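Local coordinates for lipid binding protein LpqN (Mycobacterium tuberculosis, PDB 6E5F) that binds lipids and takes part in building the mycobacterial cell envelope, interacting with the periplasmic loop domains of the mycolate transporters MmpL3 and MmpL11, at residues D91-L96 against P119-I124; K146-F151 against R181-K186; A160-F165 against L199-D204. All blocks are in the same frame, centred on the assembly; numbering follows the deposited sequence. Where two conformers were deposited one is given.

All three contacts draw on one antiparallel sheet, and all are apolar across their segments. Contacts 1 and 3 lie in the core: in contact 1 an indole ring meets a strand start, in contact 3 a leucine meets two others. Contact 2 is at the surface, where a turn leans on the outside of strand 179-192. Strands 120-130, 195-206 and 179-192 are consecutive neighbours, so the segments join directly: Val-122 O takes a probable hydrogen bond from Asn-202 N, and Ala-184 O one from Ala-203 N. Polar chemistry gathers between contacts 2 and 3, at the salt bridge of Arg-181 with Asp-204. The dodecyl chain of the ligand runs close to all three.

Contact 1: D91-L96 against P119-I124; sequences DDWRLL and PTIVAI
Trp-93 and Thr-120 mark the closest approach of the two backbones, with 8.8 Å between Trp-93 CA and Thr-120 CA. Such a spacing belongs to strands that are not direct neighbours: 93-96 and 120-124 run in roughly the same direction, each paired antiparallel with strand 106-109, which lies between them. Side chains alone can close the distance, and the indole of Trp-93 does most of it. Its CG stands anti to the carbonyl carbon (chi1 -67°), which sends the six-membered ring toward the beginning of the second strand. There CZ3 comes within 3.6 Å of Pro-119 O, approaching obliquely, while Thr-120 CA lies at the ring edge, near its plane, 3.9 Å from Trp-93 CZ3. The far corner of the indole makes the remaining contacts: Trp-93 CH2 is 4.1 Å from Pro-119 CB, the two side chains crossing at about a right angle, and 4.2 Å from Ile-121 CG1. The CB of Ile-121 points neither at nor away from 91-96, but chi1 of -58° places CG1 anti to the carbonyl carbon and brings that branch to the indole. At the opposite end of the ring system Asp-91 O sits in plane at the edge, 3.3 Å from Trp-93 CD1. Further along, Leu-96 also leans over the gap, but only loosely. Around this core the indole meets the ring of Tyr-109 with planes at about 60° and rests on Ile-107, both from the intervening strand. Helix 210-223 closes in through Thr-212 and Ala-216 on Trp-93, and through Ala-216 and Ile-220 on Ile-121, whose side chain is also near the bound glycolipid. On the other flank strand 195-206 continues the sheet, with Ala-203 against Ile-121 and Ala-205 against Pro-119.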
loop_
_atom_site.group_PDB
_atom_site.type_symbol
_atom_site.label_atom_id
_atom_site.label_comp_id
_atom_site.label_asym_id
_atom_site.label_seq_id
_atom_site.Cartn_x
_atom_site.Cartn_y
_atom_site.Cartn_z
ATOM N N ASP A 91 -5.440 10.177 14.752
ATOM C CA ASP A 91 -6.542 10.353 15.686
ATOM C C ASP A 91 -7.848 9.900 15.046
ATOM O O ASP A 91 -8.077 10.103 13.851
ATOM C CB ASP A 91 -6.644 11.818 16.103
ATOM C CG ASP A 91 -5.478 12.258 16.967
ATOM O OD1 ASP A 91 -4.942 11.414 17.716
ATOM O OD2 ASP A 91 -5.099 13.446 16.899
ATOM N N ASP A 92 -8.700 9.271 15.853
ATOM C CA ASP A 92 -9.982 8.700 15.446
ATOM C C ASP A 92 -9.831 7.424 14.626
ATOM O O ASP A 92 -10.843 6.868 14.180
ATOM C CB ASP A 92 -10.884 9.700 14.708
ATOM C CG ASP A 92 -11.300 10.867 15.585
ATOM O OD1 ASP A 92 -11.339 10.696 16.822
ATOM O OD2 ASP A 92 -11.587 11.952 15.038
ATOM N N TRP A 93 -8.611 6.943 14.404
ATOM C CA TRP A 93 -8.372 5.643 13.799
ATOM C C TRP A 93 -7.885 4.678 14.872
ATOM O O TRP A 93 -7.319 5.092 15.888
ATOM C CB TRP A 93 -7.315 5.734 12.696
ATOM C CG TRP A 93 -7.752 6.515 11.492
ATOM C CD1 TRP A 93 -7.971 7.860 11.423
ATOM C CD2 TRP A 93 -8.013 5.998 10.181
ATOM N NE1 TRP A 93 -8.357 8.211 10.154
ATOM C CE2 TRP A 93 -8.390 7.087 9.371
ATOM C CE3 TRP A 93 -7.965 4.722 9.614
ATOM C CZ2 TRP A 93 -8.716 6.938 8.028
ATOM C CZ3 TRP A 93 -8.291 4.575 8.282
ATOM C CH2 TRP A 93 -8.661 5.678 7.501
ATOM N N ARG A 94 -8.118 3.390 14.646
ATOM C CA ARG A 94 -7.651 2.357 15.560
ATOM C C ARG A 94 -6.755 1.376 14.817
ATOM O O ARG A 94 -6.928 1.128 13.621
ATOM C CB ARG A 94 -8.817 1.620 16.248
ATOM C CG ARG A 94 -9.470 0.494 15.446
ATOM C CD ARG A 94 -10.206 -0.482 16.369
ATOM N NE ARG A 94 -10.381 -1.796 15.753
ATOM C CZ ARG A 94 -11.490 -2.212 15.143
ATOM N NH1 ARG A 94 -12.555 -1.424 15.058
ATOM N NH2 ARG A 94 -11.532 -3.429 14.618
ATOM N N LEU A 95 -5.801 0.813 15.551
ATOM C CA LEU A 95 -4.834 -0.107 14.973
ATOM C C LEU A 95 -5.485 -1.454 14.683
ATOM O O LEU A 95 -6.245 -1.987 15.498
ATOM C CB LEU A 95 -3.681 -0.302 15.960
ATOM C CG LEU A 95 -2.416 -1.008 15.478
ATOM C CD1 LEU A 95 -1.859 -0.348 14.231
ATOM C CD2 LEU A 95 -1.376 -1.005 16.591
ATOM N N LEU A 96 -5.180 -2.008 13.502
ATOM C CA LEU A 96 -5.618 -3.349 13.141
ATOM C C LEU A 96 -4.453 -4.309 13.304
ATOM O O LEU A 96 -3.372 -4.048 12.761
ATOM C CB LEU A 96 -6.083 -3.376 11.687
ATOM C CG LEU A 96 -7.369 -2.625 11.335
ATOM C CD1 LEU A 96 -7.639 -2.732 9.842
ATOM C CD2 LEU A 96 -8.546 -3.155 12.131
ATOM N N PRO A 119 -13.803 3.273 6.324
ATOM C CA PRO A 119 -12.517 3.575 5.685
ATOM C C PRO A 119 -11.392 2.811 6.366
ATOM O O PRO A 119 -11.340 2.710 7.594
ATOM C CB PRO A 119 -12.363 5.086 5.887
ATOM C CG PRO A 119 -13.746 5.590 6.096
ATOM C CD PRO A 119 -14.482 4.491 6.803
ATOM N N THR A 120 -10.484 2.277 5.552
ATOM C CA THR A 120 -9.371 1.493 6.062
ATOM C C THR A 120 -8.118 1.778 5.250
ATOM O O THR A 120 -8.180 2.093 4.058
ATOM C CB THR A 120 -9.646 -0.016 5.976
ATOM O OG1 THR A 120 -9.790 -0.398 4.601
ATOM C CG2 THR A 120 -10.897 -0.385 6.747
ATOM N N ILE A 121 -6.972 1.653 5.914
ATOM C CA ILE A 121 -5.671 1.635 5.259
ATOM C C ILE A 121 -4.942 0.398 5.774
ATOM O O ILE A 121 -4.665 0.289 6.974
ATOM C CB ILE A 121 -4.865 2.917 5.516
ATOM C CG1 ILE A 121 -5.666 4.136 5.039
ATOM C CG2 ILE A 121 -3.509 2.843 4.812
ATOM C CD1 ILE A 121 -4.999 5.473 5.295
ATOM N N VAL A 122 -4.654 -0.526 4.870
ATOM C CA VAL A 122 -4.091 -1.829 5.205
ATOM C C VAL A 122 -2.684 -1.910 4.637
ATOM O O VAL A 122 -2.411 -1.415 3.543
ATOM C CB VAL A 122 -4.980 -2.963 4.659
ATOM C CG1 VAL A 122 -4.236 -4.277 4.646
ATOM C CG2 VAL A 122 -6.257 -3.064 5.482
ATOM N N ALA A 123 -1.782 -2.519 5.404
ATOM C CA ALA A 123 -0.382 -2.631 5.015
ATOM C C ALA A 123 -0.053 -4.074 4.653
ATOM O O ALA A 123 -0.593 -5.016 5.236
ATOM C CB ALA A 123 0.532 -2.183 6.160
ATOM N N ILE A 124 0.829 -4.224 3.661
ATOM C CA ILE A 124 1.387 -5.517 3.281
ATOM C C ILE A 124 2.886 -5.315 3.113
ATOM O O ILE A 124 3.318 -4.310 2.534
ATOM C CB ILE A 124 0.782 -6.010 1.950
ATOM C CG1 ILE A 124 -0.747 -6.028 2.015
ATOM C CG2 ILE A 124 1.309 -7.388 1.610
ATOM C CD1 ILE A 124 -1.405 -5.842 0.667
#

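Contact 2: K146-F151 against R181-K186; sequences KNLPGF and RTVAQK. With L6T (alpha-D-glucopyranosyl 6-O-dodecyl-alpha-D-glucopyranoside), chain B.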
loop_
_atom_site.group_PDB
_atom_site.type_symbol
_atom_site.label_atom_id
_atom_site.label_comp_id
_atom_site.label_asym_id
_atom_site.label_seq_id
_atom_site.Cartn_x
_atom_site.Cartn_y
_atom_site.Cartn_z
ATOM N N LYS A 146 -4.677 0.361 -11.757
ATOM C CA LYS A 146 -5.182 0.655 -13.093
ATOM C C LYS A 146 -5.980 -0.503 -13.678
ATOM O O LYS A 146 -6.755 -0.292 -14.618
ATOM C CB LYS A 146 -4.029 1.048 -14.017
ATOM C CG LYS A 146 -3.423 2.405 -13.686
ATOM C CD LYS A 146 -2.175 2.687 -14.510
ATOM C CE LYS A 146 -2.491 2.866 -15.986
ATOM N NZ LYS A 146 -1.254 3.036 -16.801
ATOM N N ASN A 147 -5.824 -1.713 -13.138
ATOM C CA ASN A 147 -6.581 -2.873 -13.584
ATOM C C ASN A 147 -7.901 -3.045 -12.841
ATOM O O ASN A 147 -8.670 -3.953 -13.176
ATOM C CB ASN A 147 -5.749 -4.151 -13.423
ATOM C CG ASN A 147 -4.596 -4.230 -14.407
ATOM O OD1 ASN A 147 -4.594 -3.560 -15.438
ATOM N ND2 ASN A 147 -3.609 -5.065 -14.092
ATOM N N LEU A 148 -8.181 -2.210 -11.842
ATOM C CA LEU A 148 -9.437 -2.313 -11.114
ATOM C C LEU A 148 -10.607 -2.000 -12.046
ATOM O O LEU A 148 -10.484 -1.166 -12.949
ATOM C CB LEU A 148 -9.445 -1.323 -9.951
ATOM C CG LEU A 148 -9.515 -1.822 -8.503
ATOM C CD1 LEU A 148 -9.050 -3.259 -8.325
ATOM C CD2 LEU A 148 -8.693 -0.898 -7.620
ATOM N N PRO A 149 -11.758 -2.648 -11.847
ATOM C CA PRO A 149 -12.914 -2.394 -12.723
ATOM C C PRO A 149 -13.332 -0.933 -12.694
ATOM O O PRO A 149 -13.663 -0.383 -11.640
ATOM C CB PRO A 149 -14.005 -3.298 -12.137
ATOM C CG PRO A 149 -13.280 -4.345 -11.383
ATOM C CD PRO A 149 -12.054 -3.684 -10.840
ATOM N N GLY A 150 -13.326 -0.309 -13.867
ATOM C CA GLY A 150 -13.735 1.080 -13.973
ATOM C C GLY A 150 -12.864 2.037 -13.194
ATOM O O GLY A 150 -13.344 3.090 -12.761
ATOM N N PHE A 151 -11.594 1.703 -12.993
ATOM C CA PHE A 151 -10.711 2.623 -12.295
ATOM C C PHE A 151 -10.557 3.905 -13.100
ATOM O O PHE A 151 -10.448 3.882 -14.330
ATOM C CB PHE A 151 -9.338 1.999 -12.066
ATOM C CG PHE A 151 -8.375 2.918 -11.371
ATOM C CD1 PHE A 151 -8.438 3.101 -9.999
ATOM C CD2 PHE A 151 -7.418 3.613 -12.090
ATOM C CE1 PHE A 151 -7.568 3.953 -9.360
ATOM C CE2 PHE A 151 -6.538 4.465 -11.452
ATOM C CZ PHE A 151 -6.613 4.635 -10.086
ATOM N N ARG A 181 -16.026 4.060 -5.065
ATOM C CA ARG A 181 -15.093 3.942 -3.955
ATOM C C ARG A 181 -13.816 4.687 -4.291
ATOM O O ARG A 181 -13.372 4.680 -5.442
ATOM C CB ARG A 181 -14.745 2.472 -3.671
ATOM C CG ARG A 181 -15.954 1.565 -3.485
ATOM C CD ARG A 181 -15.543 0.195 -2.960
ATOM N NE ARG A 181 -14.991 0.295 -1.610
ATOM C CZ ARG A 181 -15.723 0.257 -0.499
ATOM N NH1 ARG A 181 -17.039 0.104 -0.564
ATOM N NH2 ARG A 181 -15.134 0.374 0.680
ATOM N N THR A 182 -13.229 5.327 -3.287
ATOM C CA THR A 182 -11.903 5.917 -3.415
ATOM C C THR A 182 -10.867 4.880 -3.001
ATOM O O THR A 182 -10.992 4.251 -1.945
ATOM C CB THR A 182 -11.791 7.160 -2.538
ATOM O OG1 THR A 182 -12.711 8.155 -3.018
ATOM C CG2 THR A 182 -10.385 7.724 -2.567
ATOM N N VAL A 183 -9.863 4.691 -3.847
ATOM C CA VAL A 183 -8.808 3.717 -3.601
ATOM C C VAL A 183 -7.472 4.381 -3.885
ATOM O O VAL A 183 -7.348 5.229 -4.769
ATOM C CB VAL A 183 -8.996 2.455 -4.471
ATOM C CG1 VAL A 183 -8.833 2.785 -5.956
ATOM C CG2 VAL A 183 -8.024 1.376 -4.046
ATOM N N ALA A 184 -6.461 3.981 -3.126
ATOM C CA ALA A 184 -5.130 4.489 -3.380
ATOM C C ALA A 184 -4.135 3.481 -2.850
ATOM O O ALA A 184 -4.437 2.684 -1.953
ATOM C CB ALA A 184 -4.897 5.836 -2.708
ATOM N N GLN A 185 -2.941 3.533 -3.417
ATOM C CA GLN A 185 -1.893 2.609 -3.026
ATOM C C GLN A 185 -0.562 3.330 -3.052
ATOM O O GLN A 185 -0.188 3.918 -4.070
ATOM C CB GLN A 185 -1.858 1.411 -3.967
ATOM C CG GLN A 185 -0.837 0.357 -3.584
ATOM C CD GLN A 185 -0.823 -0.775 -4.565
ATOM O OE1 GLN A 185 -0.396 -0.611 -5.707
ATOM N NE2 GLN A 185 -1.291 -1.941 -4.132
ATOM N N LYS A 186 0.145 3.283 -1.926
ATOM C CA LYS A 186 1.518 3.757 -1.852
ATOM C C LYS A 186 2.426 2.541 -1.764
ATOM O O LYS A 186 2.237 1.685 -0.893
ATOM C CB LYS A 186 1.738 4.676 -0.647
ATOM C CG LYS A 186 3.087 5.396 -0.687
ATOM C CD LYS A 186 3.150 6.567 0.287
ATOM C CE LYS A 186 4.309 7.502 -0.051
ATOM N NZ LYS A 186 4.276 8.778 0.725
HETATM C C1 L6T B . -10.314 10.749 -10.380
HETATM C C2 L6T B . -11.657 10.141 -10.009
HETATM C C3 L6T B . -12.279 10.938 -8.885
HETATM C C4 L6T B . -11.319 10.951 -7.711
HETATM C C5 L6T B . -10.011 11.592 -8.166
HETATM C C6 L6T B . -9.018 11.721 -6.974
HETATM C CAA L6T B . -9.278 12.522 -11.485
HETATM C CAO L6T B . -10.121 11.954 -13.643
HETATM C CAP L6T B . -9.847 11.098 -14.882
HETATM C CAR L6T B . -10.203 13.420 -14.039
HETATM C CAT L6T B . -10.480 14.243 -12.795
HETATM C CAV L6T B . -9.355 14.005 -11.811
HETATM C CAX L6T B . -7.811 10.253 -5.613
HETATM C CAY L6T B . -7.984 10.608 -4.107
HETATM C CAZ L6T B . -7.014 9.627 -3.453
HETATM C CBA L6T B . -6.739 10.149 -2.042
HETATM C CBB L6T B . -6.439 8.826 -1.326
HETATM C CBC L6T B . -5.344 9.087 -0.332
HETATM C CBD L6T B . -4.951 7.705 0.294
HETATM C CBE L6T B . -3.543 7.881 0.808
HETATM C CBF L6T B . -2.488 7.057 -0.015
HETATM C CBG L6T B . -2.542 5.573 0.402
HETATM C CBH L6T B . -2.274 5.413 1.885
HETATM C CBI L6T B . -1.116 6.271 2.410
HETATM O O1 L6T B . -10.501 12.085 -10.872
HETATM O O2 L6T B . -12.525 10.171 -11.147
HETATM O O3 L6T B . -13.523 10.341 -8.499
HETATM O O4 L6T B . -11.898 11.708 -6.649
HETATM O O5 L6T B . -9.443 10.785 -9.223
HETATM O O6 L6T B . -9.010 10.459 -6.369
HETATM O OAN L6T B . -9.053 11.766 -12.694
HETATM O OAQ L6T B . -8.561 11.420 -15.412
HETATM O OAS L6T B . -11.262 13.613 -14.987
HETATM O OAU L6T B . -10.543 15.635 -13.133
HETATM O OAW L6T B . -9.598 14.749 -10.610
#
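Gln-185 NE2 is held twice: by Asn-202 OD1 on the adjoining strand, and by Glu-144 OE2 from the short helix that leads into 146-151. The glutamine reaches both by stretching out fully, with CG anti to the backbone N (chi1 -177°), so strand 179-192 is tied to the helix just before the turn. The turn itself is type II, closed by a bond from Phe-151 N to Leu-148 O of 3.1 Å, with Gly-150 supplying the positive phi. Leu-148 and Phe-151, the first and last residues of the turn, converge on Val-183. Leu-148 comes tip to tip with the valine, CD2 to Val-183 CG1 at 4.0 Å. Phe-151 offers its ring edge, and Val-183 CG1 lies in the ring plane, 3.8 Å from Phe-151 CE1. Val-183 was modelled in two conformers, so these details apply to one of them. Over one ring face, offset toward the rim, lies Lys-146 N.

The other side of the strand belongs to the ligand. Ala-184 CB touches L6T CBD at 3.5 Å, and Thr-182 CG2 meets L6T CAZ at 4.0 Å, while Ser-173 OG and Gly-153 O bind the glycolipid by hydrogen bonds. A two-faced strand, with a packed turn outside and an alkyl chain inside, forms one wall of the lipid pocket in this Mog1p/PsbP-clan protein.

Contact 3: A160-F165 against L199-D204; sequences ATLGGF and LQLNAD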
loop_
_atom_site.group_PDB
_atom_site.type_symbol
_atom_site.label_atom_id
_atom_site.label_comp_id
_atom_site.label_asym_id
_atom_site.label_seq_id
_atom_site.Cartn_x
_atom_site.Cartn_y
_atom_site.Cartn_z
ATOM N N ALA A 160 7.136 9.519 -4.789
ATOM C CA ALA A 160 7.030 10.005 -3.428
ATOM C C ALA A 160 8.168 9.398 -2.620
ATOM O O ALA A 160 9.003 8.659 -3.144
ATOM C CB ALA A 160 5.669 9.637 -2.830
ATOM N N THR A 161 8.198 9.725 -1.335
ATOM C CA THR A 161 9.129 9.111 -0.404
ATOM C C THR A 161 8.381 8.776 0.878
ATOM O O THR A 161 7.340 9.361 1.187
ATOM C CB THR A 161 10.321 10.026 -0.090
ATOM O OG1 THR A 161 9.856 11.214 0.560
ATOM C CG2 THR A 161 11.069 10.401 -1.367
ATOM N N LEU A 162 8.922 7.812 1.619
ATOM C CA LEU A 162 8.397 7.450 2.929
ATOM C C LEU A 162 9.579 6.993 3.771
ATOM O O LEU A 162 10.329 6.111 3.345
ATOM C CB LEU A 162 7.374 6.313 2.810
ATOM C CG LEU A 162 6.018 6.386 3.526
ATOM C CD1 LEU A 162 5.721 5.078 4.241
ATOM C CD2 LEU A 162 5.866 7.563 4.478
ATOM N N GLY A 163 9.748 7.593 4.947
ATOM C CA GLY A 163 10.836 7.219 5.829
ATOM C C GLY A 163 12.210 7.262 5.188
ATOM O O GLY A 163 13.106 6.523 5.603
ATOM N N GLY A 164 12.388 8.110 4.175
ATOM C CA GLY A 164 13.659 8.238 3.494
ATOM C C GLY A 164 13.853 7.324 2.302
ATOM O O GLY A 164 14.899 7.408 1.644
ATOM N N PHE A 165 12.887 6.458 2.000
ATOM C CA PHE A 165 12.975 5.514 0.897
ATOM C C PHE A 165 12.071 5.954 -0.249
ATOM O O PHE A 165 11.085 6.669 -0.047
ATOM C CB PHE A 165 12.596 4.101 1.361
ATOM C CG PHE A 165 13.634 3.470 2.244
ATOM C CD1 PHE A 165 14.677 2.747 1.693
ATOM C CD2 PHE A 165 13.573 3.609 3.618
ATOM C CE1 PHE A 165 15.639 2.170 2.500
ATOM C CE2 PHE A 165 14.531 3.032 4.427
ATOM C CZ PHE A 165 15.565 2.314 3.866
ATOM N N LEU A 199 6.833 -2.449 0.722
ATOM C CA LEU A 199 5.695 -2.109 1.561
ATOM C C LEU A 199 4.615 -1.537 0.668
ATOM O O LEU A 199 4.892 -0.662 -0.156
ATOM C CB LEU A 199 6.097 -1.061 2.595
ATOM C CG LEU A 199 4.978 -0.464 3.452
ATOM C CD1 LEU A 199 4.464 -1.488 4.442
ATOM C CD2 LEU A 199 5.461 0.796 4.161
ATOM N N GLN A 200 3.395 -2.031 0.817
ATOM C CA GLN A 200 2.255 -1.431 0.133
ATOM C C GLN A 200 1.231 -1.018 1.171
ATOM O O GLN A 200 0.913 -1.785 2.087
ATOM C CB GLN A 200 1.669 -2.376 -0.921
ATOM C CG GLN A 200 2.633 -2.605 -2.098
ATOM C CD GLN A 200 1.978 -3.226 -3.313
ATOM O OE1 GLN A 200 1.358 -4.282 -3.234
ATOM N NE2 GLN A 200 2.114 -2.561 -4.456
ATOM N N LEU A 201 0.755 0.213 1.042
ATOM C CA LEU A 201 -0.325 0.737 1.866
ATOM C C LEU A 201 -1.537 0.918 0.958
ATOM O O LEU A 201 -1.483 1.691 -0.005
ATOM C CB LEU A 201 0.080 2.054 2.521
ATOM C CG LEU A 201 1.360 2.010 3.371
ATOM C CD1 LEU A 201 1.706 3.404 3.879
ATOM C CD2 LEU A 201 1.226 1.039 4.531
ATOM N N ASN A 202 -2.590 0.176 1.246
ATOM C CA ASN A 202 -3.786 0.120 0.404
ATOM C C ASN A 202 -4.916 0.823 1.142
ATOM O O ASN A 202 -5.407 0.313 2.155
ATOM C CB ASN A 202 -4.159 -1.338 0.136
ATOM C CG ASN A 202 -3.134 -2.067 -0.711
ATOM O OD1 ASN A 202 -2.449 -1.463 -1.524
ATOM N ND2 ASN A 202 -3.030 -3.375 -0.527
ATOM N N ALA A 203 -5.336 1.976 0.630
ATOM C CA ALA A 203 -6.427 2.739 1.228
ATOM C C ALA A 203 -7.712 2.514 0.443
ATOM O O ALA A 203 -7.690 2.451 -0.789
ATOM C CB ALA A 203 -6.083 4.229 1.233
ATOM N N ASP A 204 -8.825 2.380 1.161
ATOM C CA ASP A 204 -10.115 2.188 0.513
ATOM C C ASP A 204 -11.215 2.783 1.376
ATOM O O ASP A 204 -11.230 2.604 2.594
ATOM C CB ASP A 204 -10.377 0.696 0.282
ATOM C CG ASP A 204 -11.826 0.401 -0.056
ATOM O OD1 ASP A 204 -12.243 0.668 -1.199
ATOM O OD2 ASP A 204 -12.552 -0.099 0.830
#
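No flat group carries the meeting of Leu-162 with Leu-199 and Leu-201; rings and amides lie off to the side. The ring of Phe-165 packs on Val-188 and Pro-228, well short of 199-204, and the amides of Gln-200 and Asn-202 project from the face of their strand opposite the leucines, where Gln-200 NE2 bonds to Thr-187 OG1.

The contact is therefore purely aliphatic, and a single methyl makes it. Leu-162 CD1 is 4.3 Å from Leu-199 CD2 and 4.4 Å from Leu-201 CD1, so it touches two residues that stand two apart on the same face. In Leu-162 the chi1 of -133° is away from any staggered value, close to eclipsed.

Leu-162 ends its strand at a beta hairpin with a two-residue loop, a type I' turn with Gly-163 and Gly-164 at its tip. Reciprocal bonds close it: Phe-165 N to Leu-162 O at 2.9 Å and Leu-162 N to Phe-165 O at 3.0 Å. In this meander strands 165-176 and 179-192 intervene between 152-162 and 195-206, yet Leu-162 reaches the two leucines across them, consistent with a strongly curled sheet.

Val-188 and Thr-224 also pack on Leu-162. Leu-201 lies against Ala-123 and against Ile-220 of helix 210-223, and its CD1 is 4.3 Å from L6T CBI, the last carbon of the dodecyl chain; Ala-203, further along, touches the ligand too.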